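Local coordinates for uncharacterized protein DUF1185 (Bordetella bronchiseptica RB50, PDB 3BYQ) that is of unknown function but probably plays a part in amino-acid metabolism, and adopts a variant of the Bacillus chorismate mutase fold, at the interface of chains A and B. Coordinates in Å, arbitrary orientation; residue numbers count along the deposited sequence, not the author numbering. Chains: chain A/B, Uncharacterized protein DUF1185.

Contact 1: the interface of chains A and B. Residues chain A 46-48, 50, 91-93, 96; chain B 173, 175-178.
This is a polar, charge-paired patch of the two-fold symmetric interface between chains A and B of the deposited six-copy assembly, which may or may not be the biological one; in it an arginine-bearing loop of chain B docks on two loops and the short helix 93-96 of chain A. B:Arg177 is the main insertion. Its CG takes the crowded position between backbone N and carbonyl carbon (chi1 59°), and the chain then runs extended to NE, delivering the guanidinium tip first. Two nitrogens converge side-on on one backbone oxygen: B:Arg177 NE lies 3.0 Å from A:Glu47 O, on a lone pair in the carbonyl plane, whereas NH2 approaches the same oxygen from above that plane. The far end meets A:Glu91 end-on. B:Arg177 NH1 bonds A:Glu91 OE1 at 3.0 Å and NH2 bonds OE2, but the carboxylate is turned 48° from the guanidinium, so both oxygens are met from above their plane. NH1 also donates to B:His175 O within its own loop, helping to fix the group's rotation. On the faces of the B:Arg177 guanidinium, A:Tyr46 CE1 sits over the centre of one, 3.3 Å above the plane, and A:Leu50 CD1 lies toward the rim of the opposite face at a height of 3.4 Å.

The second pairing crosses at about a right angle. B:Arg173, bent at chi3 (-60°), presents NE to A:Glu93 OE1 at 2.7 Å and NH2 to OE2. A:Glu93 OE2 also accepts from B:Arg177 N at 2.9 Å, so this carboxylate ties side chain and loop backbone together; such donors would probably favour its ionised form. Methyl packing flanks it, with B:Leu178 CD1 3.5 Å from A:Ala96 CB. Water 1 bridges A:Glu93 OE1 to B:His175 N, and water 2 connects A:Pro48 O, A:Leu50 N and B:Arg177 O. Together, these contacts probably hold the B loop in register on chain A and may contribute to the specificity of subunit pairing.

Contact 2: the interface of chains A and B. Residues chain A 119-122, 128, 130-131, 133; chain B 120, 131, 133, 148.
The phenol ring of A:Tyr128 is approached by chain B at its hydroxyl end rather than over its centre: B:Met131, a selenomethionine, crosses it obliquely, with SE 3.2 Å from the hydroxyl OH and CG 3.9 Å from CE2. The other flat group, the peptide carbonyl of A:Lys121, is met in its own plane. There B:Ser148 OG donates to A:Lys121 O at 2.7 Å, on a lone pair with a C=O...donor angle of 139°. The hydroxyl reaches it with OG anti to its own carbonyl carbon (chi1 -54°).

Between these polar points the contact is apolar. B:Met131 has CG beside its backbone N (chi1 -62°) and bends again at chi2 and chi3, which curls the chain into chain A. Its methyl CE ends 3.6 Å from A:Ala122 CB, while CG packs 3.8 Å from A:Met130 SE. A:Val120 meets the root of that chain at about a right angle, CG2 to B:Met131 CB being 3.7 Å; the reciprocal pair, B:Val120 and A:Met131, repeats this geometry, as two-fold symmetry requires. B:Pro133 CD also touches A:Val120 CG2.

Waters satisfy several polar atoms here. Water 3 is 2.7 Å from A:Met131 O and equally far from B:Met131 O, which places it near the two-fold axis. Water 5 links A:Tyr128 OH to B:Met131 N, and water 4 links B:Ser148 OG to A:Lys121 NZ, whose chain bends at chi4 to reach it.

The site is thus a largely apolar core, built mainly on strands 119-123 and 130-136 of both chains, with strand 147-151 of chain B and A:Tyr128 from a loop, that probably supplies the central packing of the dimer.

Contact 1: the interface of chains A and B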
loop_
_atom_site.group_PDB
_atom_site.type_symbol
_atom_site.label_atom_id
_atom_site.label_comp_id
_atom_site.label_asym_id
_atom_site.label_seq_id
_atom_site.Cartn_x
_atom_site.Cartn_y
_atom_site.Cartn_z
ATOM N N TYR A 46 3.234 28.487 -6.992
ATOM C CA TYR A 46 4.423 28.837 -6.223
ATOM C C TYR A 46 4.181 30.165 -5.548
ATOM O O TYR A 46 4.006 31.212 -6.208
ATOM C CB TYR A 46 5.646 28.960 -7.123
ATOM C CG TYR A 46 6.855 29.376 -6.337
ATOM C CD1 TYR A 46 7.554 28.454 -5.577
ATOM C CD2 TYR A 46 7.286 30.696 -6.343
ATOM C CE1 TYR A 46 8.663 28.834 -4.838
ATOM C CE2 TYR A 46 8.381 31.064 -5.619
ATOM C CZ TYR A 46 9.058 30.140 -4.868
ATOM O OH TYR A 46 10.159 30.566 -4.148
ATOM N N GLU A 47 4.130 30.119 -4.226
ATOM C CA GLU A 47 3.936 31.296 -3.421
ATOM C C GLU A 47 5.267 31.620 -2.783
ATOM O O GLU A 47 5.750 30.841 -1.991
ATOM C CB GLU A 47 2.881 31.067 -2.320
ATOM C CG GLU A 47 2.800 32.214 -1.279
ATOM C CD GLU A 47 2.655 33.582 -1.900
ATOM O OE1 GLU A 47 1.664 33.763 -2.633
ATOM O OE2 GLU A 47 3.524 34.470 -1.641
ATOM N N PRO A 48 5.860 32.787 -3.092
ATOM C CA PRO A 48 7.170 33.100 -2.505
ATOM C C PRO A 48 7.157 33.363 -0.997
ATOM O O PRO A 48 8.137 33.071 -0.321
ATOM C CB PRO A 48 7.613 34.345 -3.262
ATOM C CG PRO A 48 6.680 34.513 -4.364
ATOM C CD PRO A 48 5.466 33.765 -4.126
ATOM N N LEU A 50 5.560 32.394 2.389
ATOM C CA LEU A 50 4.801 31.433 3.230
ATOM C C LEU A 50 4.845 31.804 4.721
ATOM O O LEU A 50 4.329 31.076 5.579
ATOM C CB LEU A 50 5.348 30.029 3.016
ATOM C CG LEU A 50 5.112 29.423 1.625
ATOM C CD1 LEU A 50 5.838 28.073 1.505
ATOM C CD2 LEU A 50 3.605 29.256 1.358
ATOM N N GLU A 91 3.559 21.465 -2.245
ATOM C CA GLU A 91 5.020 21.303 -2.247
ATOM C C GLU A 91 5.482 21.064 -0.834
ATOM O O GLU A 91 4.758 21.355 0.118
ATOM C CB GLU A 91 5.731 22.487 -2.890
ATOM C CG GLU A 91 5.598 23.780 -2.196
ATOM C CD GLU A 91 6.467 24.862 -2.833
ATOM O OE1 GLU A 91 7.723 24.839 -2.681
ATOM O OE2 GLU A 91 5.893 25.791 -3.439
HETATM N N MSE A 92 6.710 20.567 -0.722
HETATM C CA MSE A 92 7.288 20.221 0.563
HETATM C C MSE A 92 7.337 21.422 1.483
HETATM O O MSE A 92 7.161 21.296 2.697
HETATM C CB MSE A 92 8.722 19.651 0.388
HETATM C CG MSE A 92 9.263 19.013 1.645
HETATM SE SE MSE A 92 8.385 17.332 1.992
HETATM C CE MSE A 92 9.603 16.165 1.068
ATOM N N GLU A 93 7.588 22.594 0.897
ATOM C CA GLU A 93 7.700 23.802 1.729
ATOM C C GLU A 93 6.412 24.075 2.506
ATOM O O GLU A 93 6.438 24.699 3.566
ATOM C CB GLU A 93 8.062 25.039 0.911
ATOM C CG GLU A 93 8.843 26.055 1.727
ATOM C CD GLU A 93 10.263 25.620 2.079
ATOM O OE1 GLU A 93 10.731 24.595 1.566
ATOM O OE2 GLU A 93 10.956 26.342 2.844
ATOM N N ALA A 96 6.901 22.161 5.514
ATOM C CA ALA A 96 8.071 22.668 6.275
ATOM C C ALA A 96 7.703 23.768 7.262
ATOM O O ALA A 96 8.394 24.023 8.227
ATOM C CB ALA A 96 9.200 23.124 5.335
ATOM N N ARG B 173 16.526 22.270 1.107
ATOM C CA ARG B 173 15.339 21.982 0.289
ATOM C C ARG B 173 15.444 22.885 -0.950
ATOM O O ARG B 173 15.906 24.028 -0.844
ATOM C CB ARG B 173 14.057 22.309 1.027
ATOM C CG ARG B 173 13.751 21.437 2.253
ATOM C CD ARG B 173 12.352 21.720 2.840
ATOM N NE ARG B 173 12.269 23.107 3.258
ATOM C CZ ARG B 173 12.788 23.591 4.377
ATOM N NH1 ARG B 173 13.442 22.825 5.218
ATOM N NH2 ARG B 173 12.682 24.877 4.630
ATOM N N HIS B 175 13.455 24.761 -2.671
ATOM C CA HIS B 175 12.818 26.080 -2.567
ATOM C C HIS B 175 12.687 26.547 -1.116
ATOM O O HIS B 175 11.711 27.192 -0.781
ATOM C CB HIS B 175 11.441 26.112 -3.259
ATOM C CG HIS B 175 11.463 25.607 -4.665
ATOM N ND1 HIS B 175 12.384 26.028 -5.605
ATOM C CD2 HIS B 175 10.639 24.747 -5.305
ATOM C CE1 HIS B 175 12.135 25.425 -6.754
ATOM N NE2 HIS B 175 11.089 24.637 -6.597
ATOM N N ALA B 176 13.693 26.224 -0.288
ATOM C CA ALA B 176 13.764 26.638 1.115
ATOM C C ALA B 176 13.566 28.141 1.204
ATOM O O ALA B 176 14.283 28.938 0.555
ATOM C CB ALA B 176 15.133 26.235 1.755
ATOM N N ARG B 177 12.599 28.553 2.020
ATOM C CA ARG B 177 12.279 29.986 2.133
ATOM C C ARG B 177 11.525 30.366 3.377
ATOM O O ARG B 177 10.754 31.310 3.363
ATOM C CB ARG B 177 11.477 30.461 0.894
ATOM C CG ARG B 177 10.141 29.765 0.621
ATOM C CD ARG B 177 9.701 30.073 -0.815
ATOM N NE ARG B 177 8.331 29.617 -1.154
ATOM C CZ ARG B 177 8.014 28.413 -1.578
ATOM N NH1 ARG B 177 8.909 27.451 -1.662
ATOM N NH2 ARG B 177 6.768 28.155 -1.905
ATOM N N LEU B 178 11.836 29.678 4.462
ATOM C CA LEU B 178 11.120 29.876 5.727
ATOM C C LEU B 178 11.950 30.501 6.831
ATOM O O LEU B 178 11.604 30.454 8.011
ATOM C CB LEU B 178 10.499 28.546 6.172
ATOM C CG LEU B 178 9.407 27.931 5.279
ATOM C CD1 LEU B 178 9.013 26.588 5.871
ATOM C CD2 LEU B 178 8.239 28.877 5.089
HETATM O O HOH W 1 11.457 23.473 -0.986
HETATM O O HOH W 2 8.424 32.447 2.417
#

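Contact 2: the interface of chains A and B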
loop_
_atom_site.group_PDB
_atom_site.type_symbol
_atom_site.label_atom_id
_atom_site.label_comp_id
_atom_site.label_asym_id
_atom_site.label_seq_id
_atom_site.Cartn_x
_atom_site.Cartn_y
_atom_site.Cartn_z
ATOM N N ALA A 119 10.957 15.367 13.760
ATOM C CA ALA A 119 9.954 15.586 12.732
ATOM C C ALA A 119 10.178 14.745 11.524
ATOM O O ALA A 119 11.280 14.271 11.288
ATOM C CB ALA A 119 10.009 17.043 12.284
ATOM N N VAL A 120 9.097 14.595 10.776
ATOM C CA VAL A 120 9.159 14.006 9.439
ATOM C C VAL A 120 8.006 14.591 8.625
ATOM O O VAL A 120 6.988 14.975 9.180
ATOM C CB VAL A 120 9.134 12.484 9.497
ATOM C CG1 VAL A 120 7.798 11.978 9.971
ATOM C CG2 VAL A 120 9.523 11.919 8.159
ATOM N N LYS A 121 8.189 14.656 7.305
ATOM C CA LYS A 121 7.187 15.195 6.382
ATOM C C LYS A 121 7.346 14.601 5.010
ATOM O O LYS A 121 8.400 14.062 4.654
ATOM C CB LYS A 121 7.282 16.719 6.303
ATOM C CG LYS A 121 8.610 17.269 5.825
ATOM C CD LYS A 121 8.646 18.799 5.737
ATOM C CE LYS A 121 9.974 19.300 5.245
ATOM N NZ LYS A 121 11.041 18.959 6.205
ATOM N N ALA A 122 6.277 14.734 4.241
ATOM C CA ALA A 122 6.233 14.270 2.855
ATOM C C ALA A 122 5.156 14.970 2.101
ATOM O O ALA A 122 4.231 15.516 2.702
ATOM C CB ALA A 122 5.921 12.820 2.820
ATOM N N TYR A 128 -1.795 8.189 2.596
ATOM C CA TYR A 128 -0.402 7.866 2.879
ATOM C C TYR A 128 -0.181 7.745 4.384
ATOM O O TYR A 128 -0.645 8.566 5.156
ATOM C CB TYR A 128 0.522 8.926 2.264
ATOM C CG TYR A 128 1.984 8.604 2.386
ATOM C CD1 TYR A 128 2.548 7.684 1.540
ATOM C CD2 TYR A 128 2.799 9.220 3.337
ATOM C CE1 TYR A 128 3.885 7.368 1.617
ATOM C CE2 TYR A 128 4.144 8.887 3.428
ATOM C CZ TYR A 128 4.678 7.948 2.553
ATOM O OH TYR A 128 6.034 7.508 2.562
HETATM N N MSE A 130 2.650 7.278 7.529
HETATM C CA MSE A 130 4.014 7.655 7.828
HETATM C C MSE A 130 4.411 7.398 9.270
HETATM O O MSE A 130 3.658 7.709 10.203
HETATM C CB MSE A 130 4.158 9.149 7.503
HETATM C CG MSE A 130 5.536 9.711 7.442
HETATM SE SE MSE A 130 5.481 11.516 6.659
HETATM C CE MSE A 130 4.477 12.366 8.057
HETATM N N MSE A 131 5.611 6.824 9.446
HETATM C CA MSE A 131 6.178 6.564 10.775
HETATM C C MSE A 131 6.711 7.876 11.272
HETATM O O MSE A 131 7.465 8.564 10.560
HETATM C CB MSE A 131 7.362 5.577 10.775
HETATM C CG MSE A 131 7.046 4.174 10.289
HETATM SE SE MSE A 131 5.661 3.354 11.310
HETATM C CE MSE A 131 6.547 3.180 13.037
ATOM N N PRO A 133 8.926 9.659 14.226
ATOM C CA PRO A 133 9.866 9.417 15.325
ATOM C C PRO A 133 9.744 10.364 16.473
ATOM O O PRO A 133 9.584 11.546 16.269
ATOM C CB PRO A 133 11.222 9.681 14.666
ATOM C CG PRO A 133 10.937 10.736 13.672
ATOM C CD PRO A 133 9.552 10.439 13.130
ATOM N N VAL B 120 14.446 7.287 12.251
ATOM C CA VAL B 120 13.114 6.694 12.345
ATOM C C VAL B 120 13.270 5.183 12.184
ATOM O O VAL B 120 14.204 4.721 11.546
ATOM C CB VAL B 120 12.158 7.304 11.327
ATOM C CG1 VAL B 120 12.542 6.926 9.922
ATOM C CG2 VAL B 120 10.744 6.918 11.663
HETATM N N MSE B 131 9.417 7.143 5.251
HETATM C CA MSE B 131 10.002 8.475 5.050
HETATM C C MSE B 131 11.056 8.637 6.106
HETATM O O MSE B 131 10.796 8.409 7.301
HETATM C CB MSE B 131 9.007 9.637 5.235
HETATM C CG MSE B 131 7.837 9.659 4.267
HETATM SE SE MSE B 131 8.407 9.722 2.450
HETATM C CE MSE B 131 9.233 11.486 2.397
ATOM N N PRO B 133 13.636 11.311 7.841
ATOM C CA PRO B 133 13.965 12.732 7.984
ATOM C C PRO B 133 15.421 13.026 8.140
ATOM O O PRO B 133 16.105 12.330 8.857
ATOM C CB PRO B 133 13.287 13.099 9.306
ATOM C CG PRO B 133 13.377 11.861 10.108
ATOM C CD PRO B 133 13.207 10.715 9.130
ATOM N N SER B 148 13.322 15.090 3.734
ATOM C CA SER B 148 13.039 13.666 3.852
ATOM C C SER B 148 13.307 12.931 2.553
ATOM O O SER B 148 13.216 13.492 1.447
ATOM C CB SER B 148 11.544 13.439 4.117
ATOM O OG SER B 148 11.086 14.163 5.225
HETATM O O HOH W 3 8.313 7.669 8.143
HETATM O O HOH W 4 11.502 16.090 7.497
HETATM O O HOH W 5 6.190 6.681 5.142
#

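The C-alpha centres of contact 1 and contact 2 lie about 18 Å apart on the same A-B interface, and no residue belongs to both. They draw on different elements: contact 1 uses loops and helix 93-96, whereas contact 2 rests mainly on strands 119-123, 130-136 and 147-151. Contact 2 includes pairs related by the two-fold, such as the reciprocal valine and selenomethionine packing, which puts it close to the axis; contact 1 has a twin elsewhere with the chains exchanged. An apolar centre flanked by two charged patches would plausibly combine packing with directional pairing in the six-copy assembly.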